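Local coordinates for cobalamin biosynthesis protein CobN (Mycobacterium tuberculosis, PDB 7C6O) that acts as the large, catalytic subunit of cobaltochelatase, the ligase that inserts cobalt into the corrin ring during cobalamin biosynthesis, at residues 522-527 with 1027-1032; 692-697 with 735-740. All coordinates share one frame; numbering follows the deposited sequence.

Contact 1 of 2, residues 522-527 with 1027-1032; sequences HDPDLP and TAWGGF
With CG anti to its own carbonyl carbon (chi1 -71°) and the indole turned about CB-CG to a chi2 of 59°, Trp1029 lays one face of its ring system against Pro524. The side chain leaves helix 1019-1030 at a slant to the loop, and it is these two rotations that bring the bicycle up to the proline. Pro524 CB stands over the middle of the indole, 3.6 Å from Trp1029 CD2 on the bond shared by the two rings. Measured to the centroid of the five-membered ring, the same CB lies at 3.8 Å and 20° off the ring normal, which makes this a CH-pi contact over the face. Pro524 CA continues the cover toward the benzene half, 3.9 Å from Trp1029 CZ2. The pyrrolidine also reaches back along the helix, where its CG sits 3.5 Å from Ala1028 O.

The proline is held in this pose by a type I turn from Asp523 to Leu526, closed by the bond from Leu526 N to Asp523 O (3.2 Å), in which Pro524 takes the second position. Nearby, Asp525 forms a salt bridge with Lys999, a residue that Pro524 also touches. The indole is fixed on its polar edge as well: Trp1029 NE1 donates to Ile520 O in helix 517-522, just ahead of the loop, while Phe513 meets the ring system at an inclined angle.

No hydrogen bond joins the two segments, so cohesion here comes from dispersion and from the weak CH-pi attraction of the CB hydrogens, with CA alongside, to the indole pi cloud. The indole N-H of this buried residue is met by a main-chain carbonyl, while the ring face serves as an apolar seat for the turn.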
loop_
_atom_site.group_PDB
_atom_site.type_symbol
_atom_site.label_atom_id
_atom_site.label_comp_id
_atom_site.label_asym_id
_atom_site.label_seq_id
_atom_site.Cartn_x
_atom_site.Cartn_y
_atom_site.Cartn_z
ATOM N N HIS A 522 -15.828 -20.989 1.342
ATOM C CA HIS A 522 -16.966 -20.368 0.667
ATOM C C HIS A 522 -17.145 -18.876 0.905
ATOM O O HIS A 522 -17.874 -18.247 0.132
ATOM C CB HIS A 522 -18.266 -21.073 1.069
ATOM C CG HIS A 522 -18.310 -22.519 0.685
ATOM N ND1 HIS A 522 -18.664 -22.941 -0.578
ATOM C CD2 HIS A 522 -18.038 -23.638 1.395
ATOM C CE1 HIS A 522 -18.610 -24.260 -0.629
ATOM N NE2 HIS A 522 -18.233 -24.708 0.555
ATOM N N ASP A 523 -16.544 -18.275 1.930
ATOM C CA ASP A 523 -16.894 -16.915 2.342
ATOM C C ASP A 523 -15.648 -16.083 2.601
ATOM O O ASP A 523 -15.319 -15.776 3.753
ATOM C CB ASP A 523 -17.785 -16.948 3.584
ATOM C CG ASP A 523 -18.995 -17.835 3.404
ATOM O OD1 ASP A 523 -19.874 -17.486 2.586
ATOM O OD2 ASP A 523 -19.056 -18.889 4.067
ATOM N N PRO A 524 -14.942 -15.670 1.545
ATOM C CA PRO A 524 -13.881 -14.672 1.741
ATOM C C PRO A 524 -14.407 -13.368 2.313
ATOM O O PRO A 524 -13.635 -12.634 2.939
ATOM C CB PRO A 524 -13.300 -14.486 0.332
ATOM C CG PRO A 524 -14.390 -14.932 -0.591
ATOM C CD PRO A 524 -15.103 -16.037 0.128
ATOM N N ASP A 525 -15.708 -13.084 2.156
ATOM C CA ASP A 525 -16.339 -11.871 2.668
ATOM C C ASP A 525 -16.934 -12.047 4.059
ATOM O O ASP A 525 -17.872 -11.320 4.419
ATOM C CB ASP A 525 -17.416 -11.387 1.693
ATOM C CG ASP A 525 -18.347 -12.495 1.249
ATOM O OD1 ASP A 525 -18.094 -13.670 1.591
ATOM O OD2 ASP A 525 -19.337 -12.187 0.552
ATOM N N LEU A 526 -16.417 -12.985 4.849
ATOM C CA LEU A 526 -16.886 -13.207 6.208
ATOM C C LEU A 526 -16.861 -11.897 6.994
ATOM O O LEU A 526 -15.794 -11.280 7.119
ATOM C CB LEU A 526 -16.013 -14.250 6.903
ATOM C CG LEU A 526 -16.361 -14.550 8.364
ATOM C CD1 LEU A 526 -17.711 -15.242 8.460
ATOM C CD2 LEU A 526 -15.271 -15.387 9.032
ATOM N N PRO A 527 -17.994 -11.436 7.513
ATOM C CA PRO A 527 -18.016 -10.165 8.243
ATOM C C PRO A 527 -17.405 -10.323 9.623
ATOM O O PRO A 527 -17.254 -11.450 10.117
ATOM C CB PRO A 527 -19.515 -9.840 8.328
ATOM C CG PRO A 527 -20.171 -11.183 8.329
ATOM C CD PRO A 527 -19.335 -12.037 7.409
ATOM N N THR A 1027 -9.642 -20.835 -5.445
ATOM C CA THR A 1027 -10.617 -20.359 -6.420
ATOM C C THR A 1027 -11.770 -19.620 -5.752
ATOM O O THR A 1027 -12.329 -18.687 -6.339
ATOM C CB THR A 1027 -11.134 -21.538 -7.245
ATOM O OG1 THR A 1027 -10.019 -22.247 -7.802
ATOM C CG2 THR A 1027 -12.029 -21.060 -8.376
ATOM N N ALA A 1028 -12.134 -20.009 -4.528
ATOM C CA ALA A 1028 -13.204 -19.310 -3.824
ATOM C C ALA A 1028 -12.797 -17.892 -3.446
ATOM O O ALA A 1028 -13.657 -17.010 -3.340
ATOM C CB ALA A 1028 -13.610 -20.088 -2.573
ATOM N N TRP A 1029 -11.504 -17.655 -3.237
ATOM C CA TRP A 1029 -11.017 -16.342 -2.845
ATOM C C TRP A 1029 -10.499 -15.514 -4.012
ATOM O O TRP A 1029 -10.430 -14.287 -3.890
ATOM C CB TRP A 1029 -9.900 -16.479 -1.799
ATOM C CG TRP A 1029 -10.375 -16.929 -0.445
ATOM C CD1 TRP A 1029 -11.038 -18.085 -0.148
ATOM C CD2 TRP A 1029 -10.205 -16.235 0.797
ATOM N NE1 TRP A 1029 -11.296 -18.150 1.199
ATOM C CE2 TRP A 1029 -10.793 -17.030 1.803
ATOM C CE3 TRP A 1029 -9.609 -15.022 1.158
ATOM C CZ2 TRP A 1029 -10.810 -16.647 3.144
ATOM C CZ3 TRP A 1029 -9.621 -14.646 2.491
ATOM C CH2 TRP A 1029 -10.219 -15.456 3.468
ATOM N N GLY A 1030 -10.145 -16.140 -5.133
ATOM C CA GLY A 1030 -9.530 -15.411 -6.227
ATOM C C GLY A 1030 -10.104 -15.676 -7.606
ATOM O O GLY A 1030 -9.527 -15.248 -8.610
ATOM N N GLY A 1031 -11.241 -16.366 -7.674
ATOM C CA GLY A 1031 -11.851 -16.680 -8.953
ATOM C C GLY A 1031 -12.756 -15.582 -9.476
ATOM O O GLY A 1031 -13.911 -15.835 -9.832
ATOM N N PHE A 1032 -12.234 -14.359 -9.546
ATOM C CA PHE A 1032 -13.013 -13.184 -9.913
ATOM C C PHE A 1032 -12.227 -12.355 -10.917
ATOM O O PHE A 1032 -11.042 -12.079 -10.707
ATOM C CB PHE A 1032 -13.364 -12.370 -8.663
ATOM C CG PHE A 1032 -14.106 -13.168 -7.634
ATOM C CD1 PHE A 1032 -13.420 -13.896 -6.675
ATOM C CD2 PHE A 1032 -15.491 -13.234 -7.659
ATOM C CE1 PHE A 1032 -14.103 -14.658 -5.745
ATOM C CE2 PHE A 1032 -16.180 -13.995 -6.730
ATOM C CZ PHE A 1032 -15.486 -14.705 -5.773
#

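Contact 2 of 2, residues 692-697 with 735-740; sequences IKDVQI and GLRQAL
Arg737 and Asp694 meet end-on in a two-pronged salt bridge. From CB, which points toward helix 675-694, the arginine sets CG anti to its carbonyl carbon and then runs extended to CD before bending at chi3 (-52°). The side chain touches Thr756 of helix 750-769 on its way, NE forms a salt bridge with Glu744, and the end of the guanidinium, NH1 and NH2, faces Asp694. There NH1 donates to Asp694 OD1 over 2.8 Å, nearly straight at 172°, and NH2 donates to Asp694 OD2 over an equal 2.8 Å. Both oxygens use their syn lone pairs and lie almost exactly in the guanidinium plane. Carboxylate and guanidinium are close to coplanar, their planes only 13° apart, as expected when two parallel bonds fix the rotation of both groups.

Neither group belongs to this pair alone: NH1 also forms a salt bridge with Glu757, Arg722 NE approaches NH2 as a like charge, Asp694 OD1 has a stronger partner in Arg619, and OD2 is hydrogen-bonded to a glycerol probably derived from the crystallisation liquor. Such a network would be expected to keep Asp694 ionised even though both residues are buried.

Asp694 is the last residue of helix 675-694, after which the chain turns at Val695 into strand 696-698, paired antiparallel with strand 617-619. Arg737 lies on the short, weakly bonded helix 736-739, whose Leu736 packs on helices 750-769, 784-801 and 710-722. The bridge thus ties the end of a long helix, at its junction with a two-stranded sheet, to a short helical turn lodged among three others.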
loop_
_atom_site.group_PDB
_atom_site.type_symbol
_atom_site.label_atom_id
_atom_site.label_comp_id
_atom_site.label_asym_id
_atom_site.label_seq_id
_atom_site.Cartn_x
_atom_site.Cartn_y
_atom_site.Cartn_z
ATOM N N ILE A 692 24.966 -17.331 -2.104
ATOM C CA ILE A 692 24.405 -17.594 -0.779
ATOM C C ILE A 692 25.302 -17.062 0.332
ATOM O O ILE A 692 24.818 -16.820 1.446
ATOM C CB ILE A 692 24.128 -19.091 -0.554
ATOM C CG1 ILE A 692 25.425 -19.899 -0.560
ATOM C CG2 ILE A 692 23.146 -19.617 -1.598
ATOM C CD1 ILE A 692 25.239 -21.336 -0.111
ATOM N N LYS A 693 26.593 -16.873 0.059
ATOM C CA LYS A 693 27.489 -16.269 1.039
ATOM C C LYS A 693 27.319 -14.755 1.084
ATOM O O LYS A 693 27.388 -14.151 2.161
ATOM C CB LYS A 693 28.938 -16.635 0.707
ATOM C CG LYS A 693 29.985 -15.866 1.491
ATOM C CD LYS A 693 31.392 -16.325 1.125
ATOM C CE LYS A 693 32.432 -15.659 2.005
ATOM N NZ LYS A 693 33.805 -16.146 1.702
ATOM N N ASP A 694 27.074 -14.139 -0.072
ATOM C CA ASP A 694 27.095 -12.690 -0.217
ATOM C C ASP A 694 25.752 -12.030 0.066
ATOM O O ASP A 694 25.714 -10.817 0.308
ATOM C CB ASP A 694 27.549 -12.327 -1.635
ATOM C CG ASP A 694 27.948 -10.873 -1.774
ATOM O OD1 ASP A 694 28.761 -10.399 -0.953
ATOM O OD2 ASP A 694 27.462 -10.212 -2.715
ATOM N N VAL A 695 24.657 -12.788 0.049
ATOM C CA VAL A 695 23.331 -12.192 0.173
ATOM C C VAL A 695 23.162 -11.555 1.549
ATOM O O VAL A 695 23.695 -12.040 2.557
ATOM C CB VAL A 695 22.247 -13.251 -0.096
ATOM C CG1 VAL A 695 22.244 -14.317 0.994
ATOM C CG2 VAL A 695 20.875 -12.594 -0.228
ATOM N N GLN A 696 22.436 -10.440 1.591
ATOM C CA GLN A 696 22.114 -9.795 2.856
ATOM C C GLN A 696 20.942 -10.508 3.519
ATOM O O GLN A 696 19.933 -10.796 2.869
ATOM C CB GLN A 696 21.775 -8.321 2.633
ATOM C CG GLN A 696 22.945 -7.472 2.166
ATOM C CD GLN A 696 23.956 -7.223 3.268
ATOM O OE1 GLN A 696 25.150 -7.070 3.009
ATOM N NE2 GLN A 696 23.480 -7.170 4.504
ATOM N N ILE A 697 21.078 -10.793 4.813
ATOM C CA ILE A 697 19.997 -11.355 5.610
ATOM C C ILE A 697 19.868 -10.521 6.876
ATOM O O ILE A 697 20.771 -9.767 7.246
ATOM C CB ILE A 697 20.224 -12.838 5.975
ATOM C CG1 ILE A 697 21.474 -12.980 6.844
ATOM C CG2 ILE A 697 20.334 -13.693 4.721
ATOM C CD1 ILE A 697 21.692 -14.382 7.380
ATOM N N GLY A 735 27.421 1.807 -6.612
ATOM C CA GLY A 735 27.646 0.950 -5.466
ATOM C C GLY A 735 29.089 1.024 -5.003
ATOM O O GLY A 735 30.004 1.291 -5.781
ATOM N N LEU A 736 29.289 0.793 -3.704
ATOM C CA LEU A 736 30.631 0.885 -3.138
ATOM C C LEU A 736 31.567 -0.133 -3.779
ATOM O O LEU A 736 32.703 0.195 -4.143
ATOM C CB LEU A 736 30.579 0.682 -1.625
ATOM C CG LEU A 736 31.513 1.519 -0.743
ATOM C CD1 LEU A 736 31.851 0.743 0.509
ATOM C CD2 LEU A 736 32.780 1.972 -1.461
ATOM N N ARG A 737 31.109 -1.378 -3.924
ATOM C CA ARG A 737 31.955 -2.399 -4.532
ATOM C C ARG A 737 32.067 -2.206 -6.039
ATOM O O ARG A 737 33.060 -2.627 -6.643
ATOM C CB ARG A 737 31.420 -3.791 -4.190
ATOM C CG ARG A 737 31.237 -4.004 -2.691
ATOM C CD ARG A 737 31.009 -5.466 -2.325
ATOM N NE ARG A 737 29.935 -6.082 -3.099
ATOM C CZ ARG A 737 29.367 -7.244 -2.793
ATOM N NH1 ARG A 737 29.757 -7.918 -1.716
ATOM N NH2 ARG A 737 28.403 -7.733 -3.560
ATOM N N GLN A 738 31.069 -1.571 -6.660
ATOM C CA GLN A 738 31.199 -1.170 -8.058
ATOM C C GLN A 738 32.326 -0.159 -8.229
ATOM O O GLN A 738 33.185 -0.308 -9.107
ATOM C CB GLN A 738 29.881 -0.586 -8.566
ATOM C CG GLN A 738 28.869 -1.612 -9.037
ATOM C CD GLN A 738 27.580 -0.972 -9.515
ATOM O OE1 GLN A 738 27.288 0.181 -9.188
ATOM N NE2 GLN A 738 26.801 -1.714 -10.296
ATOM N N ALA A 739 32.332 0.884 -7.394
ATOM C CA ALA A 739 33.407 1.868 -7.431
ATOM C C ALA A 739 34.758 1.248 -7.108
ATOM O O ALA A 739 35.793 1.829 -7.454
ATOM C CB ALA A 739 33.111 3.010 -6.458
ATOM N N LEU A 740 34.773 0.089 -6.457
ATOM C CA LEU A 740 36.009 -0.617 -6.149
ATOM C C LEU A 740 36.363 -1.679 -7.182
ATOM O O LEU A 740 37.378 -2.361 -7.018
ATOM C CB LEU A 740 35.920 -1.262 -4.761
ATOM C CG LEU A 740 35.937 -0.311 -3.564
ATOM C CD1 LEU A 740 35.862 -1.091 -2.262
ATOM C CD2 LEU A 740 37.181 0.567 -3.598
#

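Contact 2 is nested along the chain inside the loop that contact 1 closes: residues 692-697 and 735-740 both fall in the 499 residues between 522-527 and 1027-1032. The centres lie 43 Å apart and the nearest atoms about 30 Å, so the two do not touch and share no helix or strand. In contact 1, helix 1019-1030 leads into strand 1032-1034 of the eight-stranded mixed sheet. Contact 2 spans a far shorter loop, about a third of it helix, beside helices 710-722, 750-769 and 784-801. Because contact 1 brings the loop after helix 517-522 to helix 1019-1030, the long intervening chain, contact 2 included, starts and ends near one place.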